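Local atomic coordinates of beta-lactamase (Francisella tularensis subsp. tularensis, PDB entry 3P09), a protein that probably hydrolyses beta-lactam antibiotics to substituted beta-amino acids, as a serine hydrolase of the class A beta-lactamase family that confers antibiotic resistance. Residues 72-77 and 135-140; 117-122 and 131-136. All blocks are in the same frame, centred on the assembly; numbering follows the deposited sequence.

Interaction 1: 72-77 and 135-140. With SO4 (sulfate ion), chain E.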
ATOM      1  N   GLY A  72      -1.142   9.651  -2.936  1.00 19.39           N
ATOM      2  CA  GLY A  72      -1.998  10.532  -2.165  1.00 19.12           C
ATOM      3  C   GLY A  72      -1.401  11.934  -2.045  1.00 22.49           C
ATOM      4  O   GLY A  72      -2.084  12.941  -2.240  1.00 22.75           O
ATOM      5  N   ALA A  73      -0.115  11.993  -1.724  1.00 17.49           N
ATOM      6  CA  ALA A  73       0.596  13.259  -1.610  1.00 23.05           C
ATOM      7  C   ALA A  73       0.580  14.030  -2.921  1.00 22.82           C
ATOM      8  O   ALA A  73       0.436  15.250  -2.938  1.00 26.30           O
ATOM      9  CB  ALA A  73       2.032  13.017  -1.157  1.00 23.07           C
ATOM     10  N   ILE A  74       0.764  13.315  -4.023  1.00 24.66           N
ATOM     11  CA  ILE A  74       0.744  13.949  -5.332  1.00 20.70           C
ATOM     12  C   ILE A  74      -0.628  14.548  -5.622  1.00 20.21           C
ATOM     13  O   ILE A  74      -0.735  15.655  -6.154  1.00 23.91           O
ATOM     14  CB  ILE A  74       1.126  12.932  -6.428  1.00 19.88           C
ATOM     15  CG1 ILE A  74       2.607  12.565  -6.297  1.00 17.29           C
ATOM     16  CG2 ILE A  74       0.804  13.483  -7.831  1.00 16.75           C
ATOM     17  CD1 ILE A  74       3.546  13.680  -6.763  1.00 20.67           C
ATOM     18  N   LEU A  75      -1.685  13.828  -5.266  1.00 21.19           N
ATOM     19  CA  LEU A  75      -3.045  14.324  -5.505  1.00 16.60           C
ATOM     20  C   LEU A  75      -3.347  15.557  -4.661  1.00 24.70           C
ATOM     21  O   LEU A  75      -4.018  16.497  -5.112  1.00 24.89           O
ATOM     22  CB  LEU A  75      -4.068  13.222  -5.225  1.00 23.63           C
ATOM     23  CG  LEU A  75      -4.005  12.043  -6.206  1.00 20.68           C
ATOM     24  CD1 LEU A  75      -4.822  10.863  -5.726  1.00 21.63           C
ATOM     25  CD2 LEU A  75      -4.477  12.487  -7.574  1.00 21.66           C
ATOM     26  N   ASP A  76      -2.857  15.550  -3.429  1.00 22.08           N
ATOM     27  CA  ASP A  76      -3.010  16.693  -2.545  1.00 21.50           C
ATOM     28  C   ASP A  76      -2.264  17.865  -3.181  1.00 29.05           C
ATOM     29  O   ASP A  76      -2.775  18.982  -3.246  1.00 33.35           O
ATOM     30  CB  ASP A  76      -2.451  16.336  -1.158  1.00 20.93           C
ATOM     31  CG  ASP A  76      -2.312  17.543  -0.232  1.00 34.09           C
ATOM     32  OD1 ASP A  76      -3.271  17.845   0.508  1.00 36.29           O
ATOM     33  OD2 ASP A  76      -1.227  18.167  -0.219  1.00 35.65           O
ATOM     34  N   TYR A  77      -1.060  17.595  -3.679  1.00 23.04           N
ATOM     35  CA  TYR A  77      -0.260  18.630  -4.340  1.00 26.33           C
ATOM     36  C   TYR A  77      -1.054  19.251  -5.481  1.00 25.15           C
ATOM     37  O   TYR A  77      -1.135  20.480  -5.616  1.00 27.45           O
ATOM     38  CB  TYR A  77       1.044  18.033  -4.873  1.00 34.12           C
ATOM     39  CG  TYR A  77       2.058  19.058  -5.332  1.00 29.57           C
ATOM     40  CD1 TYR A  77       3.000  19.570  -4.448  1.00 38.63           C
ATOM     41  CD2 TYR A  77       2.070  19.518  -6.641  1.00 31.02           C
ATOM     42  CE1 TYR A  77       3.931  20.514  -4.854  1.00 41.99           C
ATOM     43  CE2 TYR A  77       3.005  20.461  -7.061  1.00 32.24           C
ATOM     44  CZ  TYR A  77       3.932  20.951  -6.162  1.00 41.30           C
ATOM     45  OH  TYR A  77       4.857  21.888  -6.566  1.00 47.57           O
ATOM     46  N   ARG A 135      10.685  12.828  -6.391  1.00 24.34           N
ATOM     47  CA  ARG A 135      11.426  13.993  -6.848  1.00 25.46           C
ATOM     48  C   ARG A 135      10.487  15.140  -7.227  1.00 26.45           C
ATOM     49  O   ARG A 135      10.686  16.272  -6.808  1.00 23.85           O
ATOM     50  CB  ARG A 135      12.320  13.624  -8.035  1.00 29.05           C
ATOM     51  CG  ARG A 135      13.227  14.765  -8.499  1.00 32.21           C
ATOM     52  CD  ARG A 135      13.910  14.422  -9.808  1.00 36.48           C
ATOM     53  NE  ARG A 135      12.940  14.355 -10.894  1.00 37.51           N
ATOM     54  CZ  ARG A 135      12.957  13.447 -11.867  1.00 37.43           C
ATOM     55  NH1 ARG A 135      13.897  12.510 -11.901  1.00 36.84           N
ATOM     56  NH2 ARG A 135      12.029  13.477 -12.807  1.00 31.73           N
ATOM     57  N   GLU A 136       9.461  14.852  -8.025  1.00 28.34           N
ATOM     58  CA  GLU A 136       8.554  15.907  -8.492  1.00 28.20           C
ATOM     59  C   GLU A 136       7.709  16.478  -7.358  1.00 32.90           C
ATOM     60  O   GLU A 136       7.203  17.597  -7.457  1.00 30.25           O
ATOM     61  CB  GLU A 136       7.658  15.419  -9.642  1.00 27.88           C
ATOM     62  CG  GLU A 136       8.429  14.938 -10.887  1.00 26.81           C
ATOM     63  CD  GLU A 136       9.308  16.023 -11.495  1.00 36.35           C
ATOM     64  OE1 GLU A 136       8.909  17.209 -11.445  1.00 37.67           O
ATOM     65  OE2 GLU A 136      10.395  15.685 -12.024  1.00 37.13           O
ATOM     66  N   LEU A 137       7.574  15.719  -6.276  1.00 26.63           N
ATOM     67  CA  LEU A 137       6.871  16.188  -5.076  1.00 30.86           C
ATOM     68  C   LEU A 137       7.739  17.166  -4.289  1.00 31.16           C
ATOM     69  O   LEU A 137       7.240  17.957  -3.483  1.00 34.56           O
ATOM     70  CB  LEU A 137       6.496  15.000  -4.168  1.00 27.22           C
ATOM     71  CG  LEU A 137       5.631  15.335  -2.943  1.00 32.12           C
ATOM     72  CD1 LEU A 137       4.203  15.718  -3.350  1.00 28.07           C
ATOM     73  CD2 LEU A 137       5.604  14.183  -1.961  1.00 23.89           C
ATOM     74  N   GLY A 138       9.043  17.095  -4.515  1.00 29.76           N
ATOM     75  CA  GLY A 138       9.991  17.926  -3.794  1.00 29.36           C
ATOM     76  C   GLY A 138      10.860  17.147  -2.820  1.00 31.04           C
ATOM     77  O   GLY A 138      11.571  17.739  -2.017  1.00 33.13           O
ATOM     78  N   GLY A 139      10.805  15.821  -2.886  1.00 25.88           N
ATOM     79  CA  GLY A 139      11.650  14.983  -2.055  1.00 27.64           C
ATOM     80  C   GLY A 139      10.939  14.319  -0.888  1.00 27.22           C
ATOM     81  O   GLY A 139       9.748  14.533  -0.652  1.00 27.42           O
ATOM     82  N   LEU A 140      11.684  13.520  -0.134  1.00 25.29           N
ATOM     83  CA  LEU A 140      11.112  12.729   0.952  1.00 23.92           C
ATOM     84  C   LEU A 140      10.588  13.541   2.122  1.00 29.66           C
ATOM     85  O   LEU A 140       9.650  13.118   2.806  1.00 29.14           O
ATOM     86  CB  LEU A 140      12.146  11.725   1.457  1.00 32.67           C
ATOM     87  CG  LEU A 140      12.417  10.617   0.449  1.00 29.60           C
ATOM     88  CD1 LEU A 140      13.543   9.736   0.941  1.00 39.29           C
ATOM     89  CD2 LEU A 140      11.138   9.798   0.243  1.00 28.85           C
TER
HETATM   90  S   SO4 E 294      15.116  14.913   0.874  0.79 76.80           S
HETATM   91  O1  SO4 E 294      15.016  14.065  -0.316  0.79 77.24           O
HETATM   92  O2  SO4 E 294      15.356  14.076   2.047  0.79 78.31           O
HETATM   93  O3  SO4 E 294      16.228  15.845   0.714  0.79 80.29           O
HETATM   94  O4  SO4 E 294      13.874  15.664   1.060  0.79 65.96           O
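L137, in the last turn of helix 127-137, pushes its isobutyl group onto one flank of helix 66-80, where A73, I74 and Y77 receive it. CG stands anti to the backbone N (chi1 -174°), which carries both methyls toward the other helix. CD2 meets the methyl of A73, with CB of A73 and CD2 of L137 3.8 Å apart, while CD1 of L137 lies 3.8 Å from the carbonyl O of A73, an oxygen already bonded to Y77 N within its helix. I74 arrives obliquely, its CD1 4.0 Å from CD1 of L137. Y77 and L137 run past each other in opposite directions, and CD1 of the Y77 ring lies 4.2 Å from CD1 of L137. L143 of helix 140-149 touches both A73 and L137, and F84 packs on I74 and Y77.

Just beyond L137 the helix ends in a Schellman motif at G138, whose positive phi turns the chain; G139 then takes the N-cap position of helix 140-149. A sulfate, probably from the crystallisation liquor, sits at that helix start, hydrogen-bonded by Q141 N and, weakly, by L140 N. At the exposed R135, NE and NH2 hold OE2 of E136 side-on, and NH1 bridges to D95. No polar bond joins the two segments: at this end of the helix, within the all-helical domain, the join rests on the shape and burial of L137.

Interaction 2: 117-122 and 131-136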
ATOM      1  N   GLN A 117      -0.129   9.706 -15.228  1.00 19.37           N
ATOM      2  CA  GLN A 117       0.338   8.425 -15.755  1.00 16.21           C
ATOM      3  C   GLN A 117       1.373   7.788 -14.833  1.00 18.52           C
ATOM      4  O   GLN A 117       1.454   6.556 -14.726  1.00 17.26           O
ATOM      5  CB  GLN A 117       0.941   8.599 -17.156  1.00 15.60           C
ATOM      6  CG  GLN A 117      -0.116   8.854 -18.223  1.00 18.53           C
ATOM      7  CD  GLN A 117       0.481   9.139 -19.575  1.00 27.95           C
ATOM      8  OE1 GLN A 117       1.419   9.929 -19.697  1.00 20.86           O
ATOM      9  NE2 GLN A 117      -0.051   8.486 -20.608  1.00 24.87           N
ATOM     10  N   LEU A 118       2.185   8.621 -14.193  1.00 18.20           N
ATOM     11  CA  LEU A 118       3.198   8.125 -13.265  1.00 18.64           C
ATOM     12  C   LEU A 118       2.540   7.624 -11.989  1.00 16.00           C
ATOM     13  O   LEU A 118       3.002   6.664 -11.392  1.00 17.32           O
ATOM     14  CB  LEU A 118       4.233   9.214 -12.949  1.00 21.00           C
ATOM     15  CG  LEU A 118       5.177   9.506 -14.114  1.00 20.55           C
ATOM     16  CD1 LEU A 118       5.770  10.925 -14.054  1.00 24.55           C
ATOM     17  CD2 LEU A 118       6.277   8.458 -14.150  1.00 17.46           C
ATOM     18  N   ASN A 119       1.466   8.289 -11.569  1.00 16.94           N
ATOM     19  CA  ASN A 119       0.699   7.810 -10.426  1.00 17.58           C
ATOM     20  C   ASN A 119       0.191   6.403 -10.674  1.00 19.49           C
ATOM     21  O   ASN A 119       0.306   5.538  -9.821  1.00 19.21           O
ATOM     22  CB  ASN A 119      -0.505   8.711 -10.147  1.00 15.85           C
ATOM     23  CG  ASN A 119      -0.133  10.000  -9.462  1.00 18.98           C
ATOM     24  OD1 ASN A 119       0.949  10.127  -8.879  1.00 18.22           O
ATOM     25  ND2 ASN A 119      -1.049  10.958  -9.486  1.00 18.43           N
ATOM     26  N   TYR A 120      -0.409   6.200 -11.850  1.00 17.64           N
ATOM     27  CA  TYR A 120      -0.931   4.896 -12.231  1.00 18.01           C
ATOM     28  C   TYR A 120       0.174   3.861 -12.169  1.00 17.01           C
ATOM     29  O   TYR A 120       0.006   2.786 -11.596  1.00 14.49           O
ATOM     30  CB  TYR A 120      -1.541   4.990 -13.642  1.00 20.02           C
ATOM     31  CG  TYR A 120      -1.811   3.667 -14.313  1.00 20.09           C
ATOM     32  CD1 TYR A 120      -0.863   3.080 -15.150  1.00 20.01           C
ATOM     33  CD2 TYR A 120      -3.018   3.009 -14.131  1.00 19.16           C
ATOM     34  CE1 TYR A 120      -1.119   1.862 -15.785  1.00 19.32           C
ATOM     35  CE2 TYR A 120      -3.276   1.788 -14.761  1.00 24.52           C
ATOM     36  CZ  TYR A 120      -2.326   1.227 -15.585  1.00 21.74           C
ATOM     37  OH  TYR A 120      -2.591   0.013 -16.210  1.00 24.53           O
ATOM     38  N   ALA A 121       1.321   4.195 -12.753  1.00 16.61           N
ATOM     39  CA  ALA A 121       2.480   3.312 -12.743  1.00 15.45           C
ATOM     40  C   ALA A 121       2.928   2.971 -11.320  1.00 17.00           C
ATOM     41  O   ALA A 121       3.225   1.810 -11.028  1.00 18.76           O
ATOM     42  CB  ALA A 121       3.630   3.955 -13.495  1.00 15.25           C
ATOM     43  N   ALA A 122       3.002   3.987 -10.455  1.00 18.87           N
ATOM     44  CA  ALA A 122       3.445   3.797  -9.072  1.00 20.31           C
ATOM     45  C   ALA A 122       2.512   2.867  -8.304  1.00 19.11           C
ATOM     46  O   ALA A 122       2.967   2.016  -7.532  1.00 19.54           O
ATOM     47  CB  ALA A 122       3.572   5.139  -8.344  1.00 17.31           C
ATOM     48  N   ASN A 131      10.146   6.798  -7.843  1.00 20.86           N
ATOM     49  CA  ASN A 131      11.261   7.692  -7.530  1.00 22.04           C
ATOM     50  C   ASN A 131      11.075   9.049  -8.215  1.00 25.27           C
ATOM     51  O   ASN A 131      11.399  10.089  -7.648  1.00 25.09           O
ATOM     52  CB  ASN A 131      12.615   7.060  -7.909  1.00 21.85           C
ATOM     53  CG  ASN A 131      13.040   5.946  -6.945  1.00 26.64           C
ATOM     54  OD1 ASN A 131      12.372   5.681  -5.946  1.00 28.20           O
ATOM     55  ND2 ASN A 131      14.153   5.289  -7.252  1.00 25.41           N
ATOM     56  N   ILE A 132      10.547   9.034  -9.435  1.00 19.92           N
ATOM     57  CA  ILE A 132      10.255  10.277 -10.157  1.00 17.09           C
ATOM     58  C   ILE A 132       9.230  11.119  -9.393  1.00 23.38           C
ATOM     59  O   ILE A 132       9.383  12.334  -9.250  1.00 23.39           O
ATOM     60  CB  ILE A 132       9.743   9.989 -11.587  1.00 19.92           C
ATOM     61  CG1 ILE A 132      10.882   9.426 -12.453  1.00 23.99           C
ATOM     62  CG2 ILE A 132       9.145  11.252 -12.214  1.00 21.44           C
ATOM     63  CD1 ILE A 132      10.433   8.873 -13.771  1.00 22.68           C
ATOM     64  N   LEU A 133       8.193  10.467  -8.876  1.00 18.66           N
ATOM     65  CA  LEU A 133       7.143  11.182  -8.160  1.00 18.44           C
ATOM     66  C   LEU A 133       7.668  11.827  -6.886  1.00 18.38           C
ATOM     67  O   LEU A 133       7.315  12.970  -6.573  1.00 20.72           O
ATOM     68  CB  LEU A 133       5.970  10.250  -7.841  1.00 16.00           C
ATOM     69  CG  LEU A 133       5.139   9.836  -9.070  1.00 17.51           C
ATOM     70  CD1 LEU A 133       4.111   8.819  -8.683  1.00 17.74           C
ATOM     71  CD2 LEU A 133       4.452  11.051  -9.716  1.00 23.20           C
ATOM     72  N   VAL A 134       8.512  11.095  -6.160  1.00 18.35           N
ATOM     73  CA  VAL A 134       9.145  11.625  -4.950  1.00 21.06           C
ATOM     74  C   VAL A 134       9.925  12.889  -5.303  1.00 26.18           C
ATOM     75  O   VAL A 134       9.826  13.903  -4.620  1.00 25.26           O
ATOM     76  CB  VAL A 134      10.109  10.597  -4.303  1.00 24.18           C
ATOM     77  CG1 VAL A 134      11.047  11.282  -3.299  1.00 26.62           C
ATOM     78  CG2 VAL A 134       9.332   9.478  -3.641  1.00 21.12           C
ATOM     79  N   ARG A 135      10.685  12.828  -6.391  1.00 24.34           N
ATOM     80  CA  ARG A 135      11.426  13.993  -6.848  1.00 25.46           C
ATOM     81  C   ARG A 135      10.487  15.140  -7.227  1.00 26.45           C
ATOM     82  O   ARG A 135      10.686  16.272  -6.808  1.00 23.85           O
ATOM     83  CB  ARG A 135      12.320  13.624  -8.035  1.00 29.05           C
ATOM     84  CG  ARG A 135      13.227  14.765  -8.499  1.00 32.21           C
ATOM     85  CD  ARG A 135      13.910  14.422  -9.808  1.00 36.48           C
ATOM     86  NE  ARG A 135      12.940  14.355 -10.894  1.00 37.51           N
ATOM     87  CZ  ARG A 135      12.957  13.447 -11.867  1.00 37.43           C
ATOM     88  NH1 ARG A 135      13.897  12.510 -11.901  1.00 36.84           N
ATOM     89  NH2 ARG A 135      12.029  13.477 -12.807  1.00 31.73           N
ATOM     90  N   GLU A 136       9.461  14.852  -8.025  1.00 28.34           N
ATOM     91  CA  GLU A 136       8.554  15.907  -8.492  1.00 28.20           C
ATOM     92  C   GLU A 136       7.709  16.478  -7.358  1.00 32.90           C
ATOM     93  O   GLU A 136       7.203  17.597  -7.457  1.00 30.25           O
ATOM     94  CB  GLU A 136       7.658  15.419  -9.642  1.00 27.88           C
ATOM     95  CG  GLU A 136       8.429  14.938 -10.887  1.00 26.81           C
ATOM     96  CD  GLU A 136       9.308  16.023 -11.495  1.00 36.35           C
ATOM     97  OE1 GLU A 136       8.909  17.209 -11.445  1.00 37.67           O
ATOM     98  OE2 GLU A 136      10.395  15.685 -12.024  1.00 37.13           O
TER
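Helices 115-123 and 127-137 follow one another closely in the chain and pack as a helical pair in the all-helical domain of the class A beta-lactamase fold, the segment axes 10.0 Å apart at closest approach and their directions 132° from each other, with the CA atoms of L118 and L133 the closest pair. L133 contributes most of the contact on its helix. Its CG lies anti to its own carbonyl carbon (chi1 -71°), and the two methyls reach helix 115-123 among L118, N119 and A122. CD2 rests on the first side-chain carbon of L118, with L133 CD2 and L118 CB 3.7 Å apart; CD1 of L133 comes equally close, 3.7 Å, to CB of A122. The same CD1 also approaches the backbone O of L118, an oxygen already taken by A122 N in the helix.

L118 answers with its own branches. It crosses I132 at about a right angle, its CD1 3.9 Å from CG2 of I132, and its CD2 lies near I132 CD1. I89 of strand 88-90 touches both L118 and I132, while L70 of helix 66-80 packs on L133, so L133 is packed by both helix 115-123 and helix 66-80. A122 also touches S130, and its methyl lies near, without touching, the probable active-site SxxK residues.

N119 brings the polar element. Its amide nitrogen ND2 bonds to the hydroxyl of Y205, which helps set the turn of the amide, and the side chain crosses L133 at about a right angle. OD1 is directed at the leucine methyls: it is buried with no hydrogen-bonding partner in the model, and L133 CD1 lies 3.4 Å from N119 OD1.

Overall arrangement
Both contacts are buried and use helix 127-137: interaction 1 sets its C-terminal end against helix 66-80, interaction 2 its middle against helix 115-123. Their centres lie about 9 Å apart. I74 connects them, its CG2 3.5 Å from N119 OD1 and its CD1 near the backbone O of L133. A leucine of helix 127-137 leads each contact. Interaction 2 is core throughout its touching residues and carries a buried amide oxygen; interaction 1 brings no polar side-chain atom into touch, has the partly exposed Y77 at its margin and continues into the exposed helix end near the sulfate. There the probable G139 N to V134 O bond belongs to the Schellman end of helix 127-137.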